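Local atomic coordinates of probable adhesion protein (Pseudomonas aeruginosa PAO1, PDB entry 6R3Z), a protein that binds divalent metal ions, among them ferrous iron, as the solute-binding protein FpvC of a transport system, probably the periplasmic receptor of an importer. Residues V91-A95 / V107-T112; F113-S119 / Y261-M265; L245-S249 / T271-A275. Residues are numbered along the deposited sequence.

Interaction 1: residues V91-A95 / V107-T112; sequences VPLLA and VVNPHT. With NI (nickel (II) ion), chain B.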
ATOM      1  N   VAL A  91      -1.335 -12.443  -7.215  1.00 33.27           N
ATOM      2  CA  VAL A  91      -0.886 -12.244  -5.832  1.00 33.81           C
ATOM      3  C   VAL A  91      -1.601 -13.131  -4.774  1.00 43.32           C
ATOM      4  O   VAL A  91      -2.832 -13.045  -4.657  1.00 42.98           O
ATOM      5  CB  VAL A  91      -0.973 -10.741  -5.434  1.00 36.09           C
ATOM      6  CG1 VAL A  91      -0.604 -10.524  -3.966  1.00 35.72           C
ATOM      7  CG2 VAL A  91      -0.098  -9.873  -6.342  1.00 35.01           C
ATOM      8  N   PRO A  92      -0.830 -13.851  -3.899  1.00 42.64           N
ATOM      9  CA  PRO A  92      -1.456 -14.586  -2.779  1.00 43.42           C
ATOM     10  C   PRO A  92      -1.932 -13.598  -1.709  1.00 48.80           C
ATOM     11  O   PRO A  92      -1.163 -12.736  -1.257  1.00 48.09           O
ATOM     12  CB  PRO A  92      -0.312 -15.471  -2.238  1.00 45.46           C
ATOM     13  CG  PRO A  92       0.802 -15.376  -3.257  1.00 49.80           C
ATOM     14  CD  PRO A  92       0.637 -14.023  -3.880  1.00 44.48           C
ATOM     15  N   LEU A  93      -3.209 -13.699  -1.321  1.00 47.94           N
ATOM     16  CA  LEU A  93      -3.797 -12.778  -0.342  1.00 48.44           C
ATOM     17  C   LEU A  93      -3.894 -13.372   1.081  1.00 54.42           C
ATOM     18  O   LEU A  93      -3.468 -14.506   1.319  1.00 53.10           O
ATOM     19  CB  LEU A  93      -5.183 -12.312  -0.836  1.00 48.68           C
ATOM     20  CG  LEU A  93      -5.221 -11.552  -2.169  1.00 53.02           C
ATOM     21  CD1 LEU A  93      -6.434 -11.944  -2.977  1.00 53.38           C
ATOM     22  CD2 LEU A  93      -5.234 -10.068  -1.944  1.00 55.27           C
ATOM     23  N   LEU A  94      -4.450 -12.582   2.022  1.00 52.96           N
ATOM     24  CA  LEU A  94      -4.714 -12.958   3.422  1.00 54.01           C
ATOM     25  C   LEU A  94      -5.837 -12.047   3.963  1.00 58.80           C
ATOM     26  O   LEU A  94      -5.842 -10.894   3.587  1.00 57.13           O
ATOM     27  CB  LEU A  94      -3.437 -12.893   4.302  1.00 54.07           C
ATOM     28  CG  LEU A  94      -2.570 -11.623   4.246  1.00 58.44           C
ATOM     29  CD1 LEU A  94      -2.985 -10.629   5.297  1.00 58.53           C
ATOM     30  CD2 LEU A  94      -1.103 -11.953   4.454  1.00 60.57           C
ATOM     31  N   ALA A  95      -6.812 -12.521   4.779  1.00 55.61           N
ATOM     32  CA  ALA A  95      -6.977 -13.879   5.296  1.00 94.59           C
ATOM     33  C   ALA A  95      -7.873 -14.697   4.368  1.00113.10           C
ATOM     34  O   ALA A  95      -7.582 -14.822   3.180  1.00 72.11           O
ATOM     35  CB  ALA A  95      -7.584 -13.827   6.692  1.00 95.38           C
ATOM     36  N   VAL A 107     -12.032 -10.749   6.300  1.00 47.83           N
ATOM     37  CA  VAL A 107     -12.057  -9.848   5.144  1.00 45.03           C
ATOM     38  C   VAL A 107     -10.673  -9.960   4.491  1.00 41.45           C
ATOM     39  O   VAL A 107      -9.671  -9.996   5.213  1.00 40.63           O
ATOM     40  CB  VAL A 107     -12.369  -8.364   5.541  1.00 49.17           C
ATOM     41  CG1 VAL A 107     -12.605  -7.497   4.300  1.00 48.84           C
ATOM     42  CG2 VAL A 107     -13.558  -8.253   6.501  1.00 49.58           C
ATOM     43  N   VAL A 108     -10.608 -10.073   3.150  1.00 33.03           N
ATOM     44  CA  VAL A 108      -9.307 -10.136   2.457  1.00 31.38           C
ATOM     45  C   VAL A 108      -8.626  -8.759   2.634  1.00 30.82           C
ATOM     46  O   VAL A 108      -9.258  -7.719   2.405  1.00 29.29           O
ATOM     47  CB  VAL A 108      -9.463 -10.546   0.966  1.00 37.03           C
ATOM     48  CG1 VAL A 108      -8.267 -10.100   0.126  1.00 36.71           C
ATOM     49  CG2 VAL A 108      -9.692 -12.052   0.826  1.00 37.84           C
ATOM     50  N   ASN A 109      -7.362  -8.761   3.083  1.00 25.71           N
ATOM     51  CA  ASN A 109      -6.620  -7.528   3.303  1.00 23.77           C
ATOM     52  C   ASN A 109      -6.215  -6.934   1.926  1.00 25.85           C
ATOM     53  O   ASN A 109      -5.471  -7.562   1.178  1.00 24.94           O
ATOM     54  CB  ASN A 109      -5.392  -7.754   4.202  1.00 23.71           C
ATOM     55  CG  ASN A 109      -4.786  -6.441   4.689  1.00 32.53           C
ATOM     56  OD1 ASN A 109      -4.675  -5.455   3.935  1.00 23.73           O
ATOM     57  ND2 ASN A 109      -4.366  -6.405   5.952  1.00 26.46           N
ATOM     58  N   PRO A 110      -6.682  -5.722   1.585  1.00 23.54           N
ATOM     59  CA  PRO A 110      -6.373  -5.172   0.252  1.00 23.37           C
ATOM     60  C   PRO A 110      -5.020  -4.460   0.111  1.00 24.43           C
ATOM     61  O   PRO A 110      -4.723  -3.970  -0.984  1.00 25.01           O
ATOM     62  CB  PRO A 110      -7.535  -4.204   0.015  1.00 25.51           C
ATOM     63  CG  PRO A 110      -7.865  -3.684   1.390  1.00 30.25           C
ATOM     64  CD  PRO A 110      -7.583  -4.824   2.348  1.00 25.42           C
ATOM     65  N   HIS A 111      -4.232  -4.345   1.203  1.00 20.62           N
ATOM     66  CA  HIS A 111      -2.946  -3.612   1.209  1.00 19.94           C
ATOM     67  C   HIS A 111      -1.755  -4.408   0.658  1.00 22.36           C
ATOM     68  O   HIS A 111      -0.662  -4.378   1.237  1.00 22.48           O
ATOM     69  CB  HIS A 111      -2.641  -3.087   2.623  1.00 20.62           C
ATOM     70  CG  HIS A 111      -3.702  -2.190   3.165  1.00 22.70           C
ATOM     71  ND1 HIS A 111      -4.777  -2.702   3.879  1.00 23.63           N
ATOM     72  CD2 HIS A 111      -3.810  -0.837   3.114  1.00 23.28           C
ATOM     73  CE1 HIS A 111      -5.507  -1.652   4.227  1.00 23.24           C
ATOM     74  NE2 HIS A 111      -4.976  -0.508   3.773  1.00 23.47           N
ATOM     75  N   THR A 112      -1.973  -5.122  -0.467  1.00 20.12           N
ATOM     76  CA  THR A 112      -0.937  -5.958  -1.115  1.00 20.06           C
ATOM     77  C   THR A 112       0.270  -5.111  -1.553  1.00 23.10           C
ATOM     78  O   THR A 112       1.409  -5.618  -1.577  1.00 23.12           O
ATOM     79  CB  THR A 112      -1.533  -6.694  -2.320  1.00 24.22           C
ATOM     80  OG1 THR A 112      -1.963  -5.719  -3.279  1.00 25.55           O
ATOM     81  CG2 THR A 112      -2.699  -7.635  -1.930  1.00 24.28           C
TER
HETATM   82 NI    NI B 401      -5.930   1.477   3.803  1.00 22.78          NI
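V91-A95 and V107-N109 run extended, and the second segment then turns through P110-T112; the polar bond between the segments is N109 N to L94 O (2.7 Å, N-H...O angle 167°). The acceptor is the carbonyl of the cis peptide between L94 and A95; A95 is poorly ordered and the connection 96-105 is not modelled. L93, with chi1 m, lays CD2 against V108 CG1 (3.7 Å) and T112 CG2 (3.5 Å). The CA-to-CB bond of L94 leads away, yet its p rotamer brings CD1 back to 3.9 Å from N109 CB. T112, chi1 p, holds CG2 inward, also 4.1 Å from V91 CG1, while its hydroxyl bonds to N88. N109 is t at chi1, which places OD1 to accept from H111 N (3.0 Å), an Asx turn, and from H111 ND1 (2.8 Å). With ND1 protonated toward N109, H111 turns NE2 to the nickel ion at 2.2 Å; H41, H66, H177, H199 and H250 complete the site. N109 therefore joins loop pairing to ligand orientation. The long loop follows strand 84-86 and leads into helix 116-133, whose A118, T121 and Q122 pack on V91, while Y182 and R185 of helix 181-185 meet L93 and L94.

Interaction 2: residues F113-S119 / Y261-M265; sequences FLSISAS and YEEEM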
ATOM      1  N   PHE A 113       0.024  -3.806  -1.875  1.00 20.53           N
ATOM      2  CA  PHE A 113       1.101  -2.884  -2.290  1.00 20.06           C
ATOM      3  C   PHE A 113       2.116  -2.616  -1.167  1.00 25.41           C
ATOM      4  O   PHE A 113       3.210  -2.144  -1.453  1.00 25.88           O
ATOM      5  CB  PHE A 113       0.543  -1.569  -2.850  1.00 21.20           C
ATOM      6  CG  PHE A 113      -0.565  -0.972  -2.014  1.00 21.02           C
ATOM      7  CD1 PHE A 113      -0.276  -0.068  -0.992  1.00 22.68           C
ATOM      8  CD2 PHE A 113      -1.897  -1.299  -2.256  1.00 21.65           C
ATOM      9  CE1 PHE A 113      -1.302   0.501  -0.229  1.00 21.44           C
ATOM     10  CE2 PHE A 113      -2.926  -0.743  -1.475  1.00 24.06           C
ATOM     11  CZ  PHE A 113      -2.617   0.141  -0.455  1.00 22.28           C
ATOM     12  N   LEU A 114       1.779  -2.923   0.095  1.00 23.47           N
ATOM     13  CA  LEU A 114       2.741  -2.723   1.180  1.00 24.80           C
ATOM     14  C   LEU A 114       3.492  -4.025   1.486  1.00 32.06           C
ATOM     15  O   LEU A 114       3.533  -4.484   2.613  1.00 35.04           O
ATOM     16  CB  LEU A 114       2.112  -2.069   2.424  1.00 25.84           C
ATOM     17  CG  LEU A 114       1.470  -0.691   2.181  1.00 30.16           C
ATOM     18  CD1 LEU A 114       0.611  -0.265   3.353  1.00 30.14           C
ATOM     19  CD2 LEU A 114       2.502   0.365   1.848  1.00 33.60           C
ATOM     20  N   SER A 115       4.022  -4.644   0.444  1.00 27.62           N
ATOM     21  CA  SER A 115       4.797  -5.882   0.493  1.00 25.97           C
ATOM     22  C   SER A 115       5.746  -5.804  -0.677  1.00 28.06           C
ATOM     23  O   SER A 115       5.313  -5.466  -1.784  1.00 26.82           O
ATOM     24  CB  SER A 115       3.898  -7.099   0.306  1.00 28.66           C
ATOM     25  OG  SER A 115       4.637  -8.248  -0.101  1.00 33.38           O
ATOM     26  N   ILE A 116       7.022  -6.139  -0.453  1.00 23.93           N
ATOM     27  CA  ILE A 116       7.995  -6.115  -1.543  1.00 23.30           C
ATOM     28  C   ILE A 116       7.674  -7.243  -2.534  1.00 26.80           C
ATOM     29  O   ILE A 116       7.646  -6.998  -3.744  1.00 24.46           O
ATOM     30  CB  ILE A 116       9.452  -6.178  -0.994  1.00 26.22           C
ATOM     31  CG1 ILE A 116       9.825  -4.883  -0.189  1.00 26.62           C
ATOM     32  CG2 ILE A 116      10.477  -6.455  -2.135  1.00 27.32           C
ATOM     33  CD1 ILE A 116       9.820  -3.557  -0.975  1.00 29.29           C
ATOM     34  N   SER A 117       7.464  -8.485  -2.024  1.00 23.96           N
ATOM     35  CA  SER A 117       7.163  -9.639  -2.888  1.00 24.16           C
ATOM     36  C   SER A 117       5.860  -9.449  -3.685  1.00 25.80           C
ATOM     37  O   SER A 117       5.856  -9.699  -4.890  1.00 24.75           O
ATOM     38  CB  SER A 117       7.122 -10.936  -2.081  1.00 27.92           C
ATOM     39  OG  SER A 117       6.135 -10.862  -1.069  1.00 29.15           O
ATOM     40  N   ALA A 118       4.772  -8.955  -3.038  1.00 22.14           N
ATOM     41  CA  ALA A 118       3.512  -8.732  -3.755  1.00 22.53           C
ATOM     42  C   ALA A 118       3.666  -7.550  -4.767  1.00 23.90           C
ATOM     43  O   ALA A 118       3.070  -7.609  -5.834  1.00 23.73           O
ATOM     44  CB  ALA A 118       2.358  -8.464  -2.788  1.00 23.67           C
ATOM     45  N   SER A 119       4.461  -6.509  -4.436  1.00 21.37           N
ATOM     46  CA  SER A 119       4.709  -5.376  -5.359  1.00 21.49           C
ATOM     47  C   SER A 119       5.405  -5.888  -6.629  1.00 23.94           C
ATOM     48  O   SER A 119       5.014  -5.510  -7.729  1.00 21.44           O
ATOM     49  CB  SER A 119       5.578  -4.304  -4.709  1.00 23.70           C
ATOM     50  OG  SER A 119       4.796  -3.557  -3.794  1.00 24.12           O
ATOM     51  N   TYR A 261       7.199   5.235  -3.937  1.00 20.80           N
ATOM     52  CA  TYR A 261       7.075   3.875  -3.406  1.00 21.44           C
ATOM     53  C   TYR A 261       8.381   3.379  -2.800  1.00 21.59           C
ATOM     54  O   TYR A 261       8.378   2.950  -1.649  1.00 21.26           O
ATOM     55  CB  TYR A 261       6.531   2.875  -4.442  1.00 22.70           C
ATOM     56  CG  TYR A 261       6.314   1.515  -3.823  1.00 23.65           C
ATOM     57  CD1 TYR A 261       5.234   1.284  -2.974  1.00 25.93           C
ATOM     58  CD2 TYR A 261       7.257   0.500  -3.973  1.00 24.35           C
ATOM     59  CE1 TYR A 261       5.067   0.059  -2.331  1.00 26.47           C
ATOM     60  CE2 TYR A 261       7.095  -0.738  -3.346  1.00 24.49           C
ATOM     61  CZ  TYR A 261       5.996  -0.951  -2.523  1.00 29.50           C
ATOM     62  OH  TYR A 261       5.873  -2.128  -1.814  1.00 29.29           O
ATOM     63  N   GLU A 262       9.478   3.407  -3.562  1.00 19.49           N
ATOM     64  CA  GLU A 262      10.735   2.876  -3.029  1.00 20.15           C
ATOM     65  C   GLU A 262      11.289   3.699  -1.834  1.00 24.32           C
ATOM     66  O   GLU A 262      11.761   3.101  -0.863  1.00 26.33           O
ATOM     67  CB  GLU A 262      11.777   2.657  -4.129  1.00 22.78           C
ATOM     68  CG  GLU A 262      12.346   3.873  -4.806  1.00 29.64           C
ATOM     69  CD  GLU A 262      12.918   3.402  -6.130  1.00 40.49           C
ATOM     70  OE1 GLU A 262      14.057   2.876  -6.161  1.00 34.76           O
ATOM     71  OE2 GLU A 262      12.181   3.498  -7.132  1.00 23.67           O
ATOM     72  N   GLU A 263      11.138   5.026  -1.859  1.00 21.81           N
ATOM     73  CA  GLU A 263      11.586   5.911  -0.775  1.00 23.06           C
ATOM     74  C   GLU A 263      10.860   5.584   0.544  1.00 26.43           C
ATOM     75  O   GLU A 263      11.511   5.335   1.567  1.00 25.77           O
ATOM     76  CB  GLU A 263      11.391   7.405  -1.146  1.00 24.85           C
ATOM     77  CG  GLU A 263      12.365   7.893  -2.207  1.00 34.34           C
ATOM     78  CD  GLU A 263      12.020   9.222  -2.854  1.00 59.35           C
ATOM     79  OE1 GLU A 263      11.494  10.114  -2.150  1.00 53.62           O
ATOM     80  OE2 GLU A 263      12.292   9.377  -4.068  1.00 53.27           O
ATOM     81  N   GLU A 264       9.523   5.516   0.496  1.00 22.24           N
ATOM     82  CA  GLU A 264       8.693   5.266   1.687  1.00 22.02           C
ATOM     83  C   GLU A 264       8.735   3.814   2.140  1.00 24.25           C
ATOM     84  O   GLU A 264       8.681   3.573   3.350  1.00 25.00           O
ATOM     85  CB  GLU A 264       7.282   5.782   1.475  1.00 22.87           C
ATOM     86  CG  GLU A 264       7.348   7.267   1.141  1.00 23.52           C
ATOM     87  CD  GLU A 264       6.084   8.082   1.221  1.00 31.17           C
ATOM     88  OE1 GLU A 264       5.022   7.513   1.565  1.00 26.65           O
ATOM     89  OE2 GLU A 264       6.158   9.296   0.913  1.00 27.09           O
ATOM     90  N   MET A 265       8.877   2.839   1.201  1.00 21.61           N
ATOM     91  CA  MET A 265       9.014   1.444   1.631  1.00 22.08           C
ATOM     92  C   MET A 265      10.347   1.237   2.351  1.00 24.65           C
ATOM     93  O   MET A 265      10.386   0.496   3.326  1.00 25.13           O
ATOM     94  CB  MET A 265       8.893   0.450   0.479  1.00 24.29           C
ATOM     95  CG  MET A 265       7.486   0.119   0.142  1.00 27.51           C
ATOM     96  SD  MET A 265       6.434  -0.603   1.479  1.00 30.00           S
ATOM     97  CE  MET A 265       7.154  -2.214   1.672  1.00 27.39           C
TER
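At F113 the first segment offers its carbonyl: F113 O accepts a hydrogen bond from Y261 OH (2.7 Å), lying near the plane of the tyrosine ring at its edge. The F113 side chain leads the other way, to an edge-to-face meeting with H66, a nickel ligand, its nearest side-chain atom about 6 Å from the metal. L114 follows with CD2 at 4.1 Å from M265 SD, an apolar contact. S115 is the N-cap of the helix beginning at I116: its OG accepts from A118 N (3.0 Å, angle 171°), satisfying an amide that has no helical carbonyl before it. I116 has its CA-to-CB bond sideways, but chi1 and chi2 both m bring CD1 to 4.0 Å from M265 CE. One turn on, S119 N and S119 OG both bond to S115 O (3.0 and 2.8 Å), and S119 OG lies 2.7 Å from Y261 OH; this serine also bonds to Y19. Y261 and M265, four residues apart, lie on the same side of their helix, so one turn supplies both the phenol and the thioether. All the touching residues are buried. The start of helix 116-133 thus meets helix 260-277 with P15 and Y19 of helix 14-24, Y148 and L155 of helix 138-160, and L183 of helix 181-185 packed around them.

Interaction 3: residues L245-S249 / T271-A275; sequences LYSLS and TVVRA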
ATOM      1  N   LEU A 245       5.658   3.206  20.696  1.00 27.76           N
ATOM      2  CA  LEU A 245       5.066   3.690  19.462  1.00 28.01           C
ATOM      3  C   LEU A 245       6.086   3.966  18.344  1.00 29.07           C
ATOM      4  O   LEU A 245       7.100   4.637  18.561  1.00 27.72           O
ATOM      5  CB  LEU A 245       4.240   4.963  19.764  1.00 29.70           C
ATOM      6  CG  LEU A 245       3.634   5.710  18.570  1.00 35.77           C
ATOM      7  CD1 LEU A 245       2.461   4.961  18.004  1.00 35.76           C
ATOM      8  CD2 LEU A 245       3.239   7.133  18.964  1.00 41.67           C
ATOM      9  N   TYR A 246       5.773   3.461  17.144  1.00 25.03           N
ATOM     10  CA  TYR A 246       6.503   3.691  15.902  1.00 23.87           C
ATOM     11  C   TYR A 246       5.436   4.070  14.865  1.00 27.38           C
ATOM     12  O   TYR A 246       4.248   3.817  15.096  1.00 27.48           O
ATOM     13  CB  TYR A 246       7.290   2.444  15.461  1.00 24.02           C
ATOM     14  CG  TYR A 246       8.304   1.982  16.485  1.00 24.74           C
ATOM     15  CD1 TYR A 246       7.947   1.096  17.496  1.00 26.65           C
ATOM     16  CD2 TYR A 246       9.633   2.408  16.429  1.00 25.11           C
ATOM     17  CE1 TYR A 246       8.871   0.659  18.441  1.00 27.21           C
ATOM     18  CE2 TYR A 246      10.570   1.976  17.377  1.00 25.32           C
ATOM     19  CZ  TYR A 246      10.175   1.113  18.390  1.00 29.56           C
ATOM     20  OH  TYR A 246      11.043   0.639  19.344  1.00 31.33           O
ATOM     21  N   SER A 247       5.836   4.729  13.780  1.00 22.71           N
ATOM     22  CA  SER A 247       4.891   5.138  12.758  1.00 22.92           C
ATOM     23  C   SER A 247       5.363   4.685  11.380  1.00 24.92           C
ATOM     24  O   SER A 247       6.576   4.652  11.096  1.00 23.10           O
ATOM     25  CB  SER A 247       4.668   6.646  12.803  1.00 28.01           C
ATOM     26  OG  SER A 247       4.112   7.041  14.047  1.00 37.24           O
ATOM     27  N   LEU A 248       4.386   4.298  10.556  1.00 22.45           N
ATOM     28  CA  LEU A 248       4.577   3.797   9.203  1.00 21.77           C
ATOM     29  C   LEU A 248       3.764   4.581   8.190  1.00 23.84           C
ATOM     30  O   LEU A 248       2.762   5.226   8.538  1.00 20.79           O
ATOM     31  CB  LEU A 248       4.224   2.298   9.128  1.00 21.69           C
ATOM     32  CG  LEU A 248       5.008   1.323  10.028  1.00 25.02           C
ATOM     33  CD1 LEU A 248       4.428  -0.071   9.917  1.00 25.06           C
ATOM     34  CD2 LEU A 248       6.529   1.297   9.680  1.00 25.54           C
ATOM     35  N   SER A 249       4.189   4.492   6.929  1.00 20.24           N
ATOM     36  CA  SER A 249       3.540   5.148   5.819  1.00 21.08           C
ATOM     37  C   SER A 249       2.679   4.169   5.018  1.00 23.25           C
ATOM     38  O   SER A 249       3.158   3.122   4.586  1.00 22.60           O
ATOM     39  CB  SER A 249       4.568   5.805   4.901  1.00 24.58           C
ATOM     40  OG  SER A 249       3.916   6.402   3.792  1.00 24.05           O
ATOM     41  N   THR A 271      11.998   1.261   9.877  1.00 22.17           N
ATOM     42  CA  THR A 271      11.264   1.461  11.131  1.00 21.37           C
ATOM     43  C   THR A 271      10.928   0.105  11.773  1.00 22.65           C
ATOM     44  O   THR A 271      11.130  -0.057  12.977  1.00 21.52           O
ATOM     45  CB  THR A 271      10.042   2.365  10.889  1.00 23.68           C
ATOM     46  OG1 THR A 271      10.518   3.670  10.490  1.00 23.25           O
ATOM     47  CG2 THR A 271       9.145   2.484  12.133  1.00 25.05           C
ATOM     48  N   VAL A 272      10.489  -0.883  10.961  1.00 19.56           N
ATOM     49  CA  VAL A 272      10.206  -2.227  11.481  1.00 19.66           C
ATOM     50  C   VAL A 272      11.504  -2.827  12.053  1.00 22.48           C
ATOM     51  O   VAL A 272      11.478  -3.370  13.161  1.00 20.90           O
ATOM     52  CB  VAL A 272       9.538  -3.153  10.432  1.00 23.22           C
ATOM     53  CG1 VAL A 272       9.335  -4.564  10.995  1.00 23.82           C
ATOM     54  CG2 VAL A 272       8.195  -2.561   9.974  1.00 22.55           C
ATOM     55  N   VAL A 273      12.629  -2.711  11.300  1.00 19.70           N
ATOM     56  CA  VAL A 273      13.923  -3.208  11.771  1.00 19.11           C
ATOM     57  C   VAL A 273      14.309  -2.522  13.090  1.00 22.98           C
ATOM     58  O   VAL A 273      14.711  -3.199  14.029  1.00 23.19           O
ATOM     59  CB  VAL A 273      15.023  -3.085  10.688  1.00 22.21           C
ATOM     60  CG1 VAL A 273      16.426  -3.269  11.283  1.00 22.27           C
ATOM     61  CG2 VAL A 273      14.782  -4.086   9.559  1.00 21.53           C
ATOM     62  N   ARG A 274      14.168  -1.192  13.163  1.00 22.53           N
ATOM     63  CA  ARG A 274      14.488  -0.434  14.397  1.00 22.99           C
ATOM     64  C   ARG A 274      13.663  -0.939  15.599  1.00 24.60           C
ATOM     65  O   ARG A 274      14.231  -1.156  16.674  1.00 24.39           O
ATOM     66  CB  ARG A 274      14.275   1.071  14.209  1.00 22.73           C
ATOM     67  CG  ARG A 274      14.814   1.871  15.395  1.00 28.55           C
ATOM     68  CD  ARG A 274      14.931   3.356  15.108  1.00 31.91           C
ATOM     69  NE  ARG A 274      13.633   3.968  14.828  1.00 31.09           N
ATOM     70  CZ  ARG A 274      12.837   4.508  15.749  1.00 45.53           C
ATOM     71  NH1 ARG A 274      11.683   5.060  15.395  1.00 32.98           N
ATOM     72  NH2 ARG A 274      13.196   4.511  17.033  1.00 34.73           N
ATOM     73  N   ALA A 275      12.343  -1.160  15.405  1.00 21.17           N
ATOM     74  CA  ALA A 275      11.442  -1.680  16.453  1.00 21.84           C
ATOM     75  C   ALA A 275      11.964  -3.039  16.968  1.00 26.15           C
ATOM     76  O   ALA A 275      12.041  -3.259  18.186  1.00 26.80           O
ATOM     77  CB  ALA A 275      10.033  -1.828  15.898  1.00 22.37           C
TER
HETATM   78  O   HOH W   1      10.847  -1.959  20.275  1.00 30.03           O
HETATM   79  O   HOH W   2       8.470   4.870   9.202  1.00 28.57           O
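T271 opens the helical side, its CA-to-CB bond toward the strand and its CG2 set 3.8 Å from Y246 CB, 3.5 Å from S247 O and 3.8 Å from L248 CD2. A water links T271 OG1 to S247 O at 2.7 Å from each; the same hydroxyl bonds to R267 O. Next, V272 meets L248, CG2 to CD2 at 4.2 Å. This is helix-on-sheet packing: strand 244-248 is at the edge of a parallel sheet of order 2-1-3-4, and the axes of its 245-248 part and of 271-275 in helix 260-277 lie 164° apart in direction and approach to 9.1 Å. R274 then brings NH1 to 3.5 Å from Y246 CD2, near the ring plane, with the ring edge over the guanidinium face; its NH2 makes a salt bridge with E278. Finally A275 lies over the Y246 ring, a CH-pi contact with CB 3.8 Å from the centroid and 12° off the normal, while a second water bridges Y246 OH (2.8 Å) and A275 O (2.7 Å), and E278 also bonds that phenol.

In the fold
Interactions 1 and 2 follow each other directly in sequence and touch, with A118 CB 3.2 Å from T112 O and 3.8 Å from V91 CG1; their centres are 14 Å apart. Interactions 2 and 3 share helix 260-277, and E264 OE1 probably hydrogen-bonds to S249 OG (2.7 Å), while L114 CD2 packs on S249 O (3.9 Å). Interactions 1 and 3 do not touch, their nearest atoms being about 8 Å apart. Distance from nickel grows along the series: H111 of interaction 1 is a ligand, the F113 side chain is about 6 Å away, and that of L248, two residues before the ligand H250, about 11 Å.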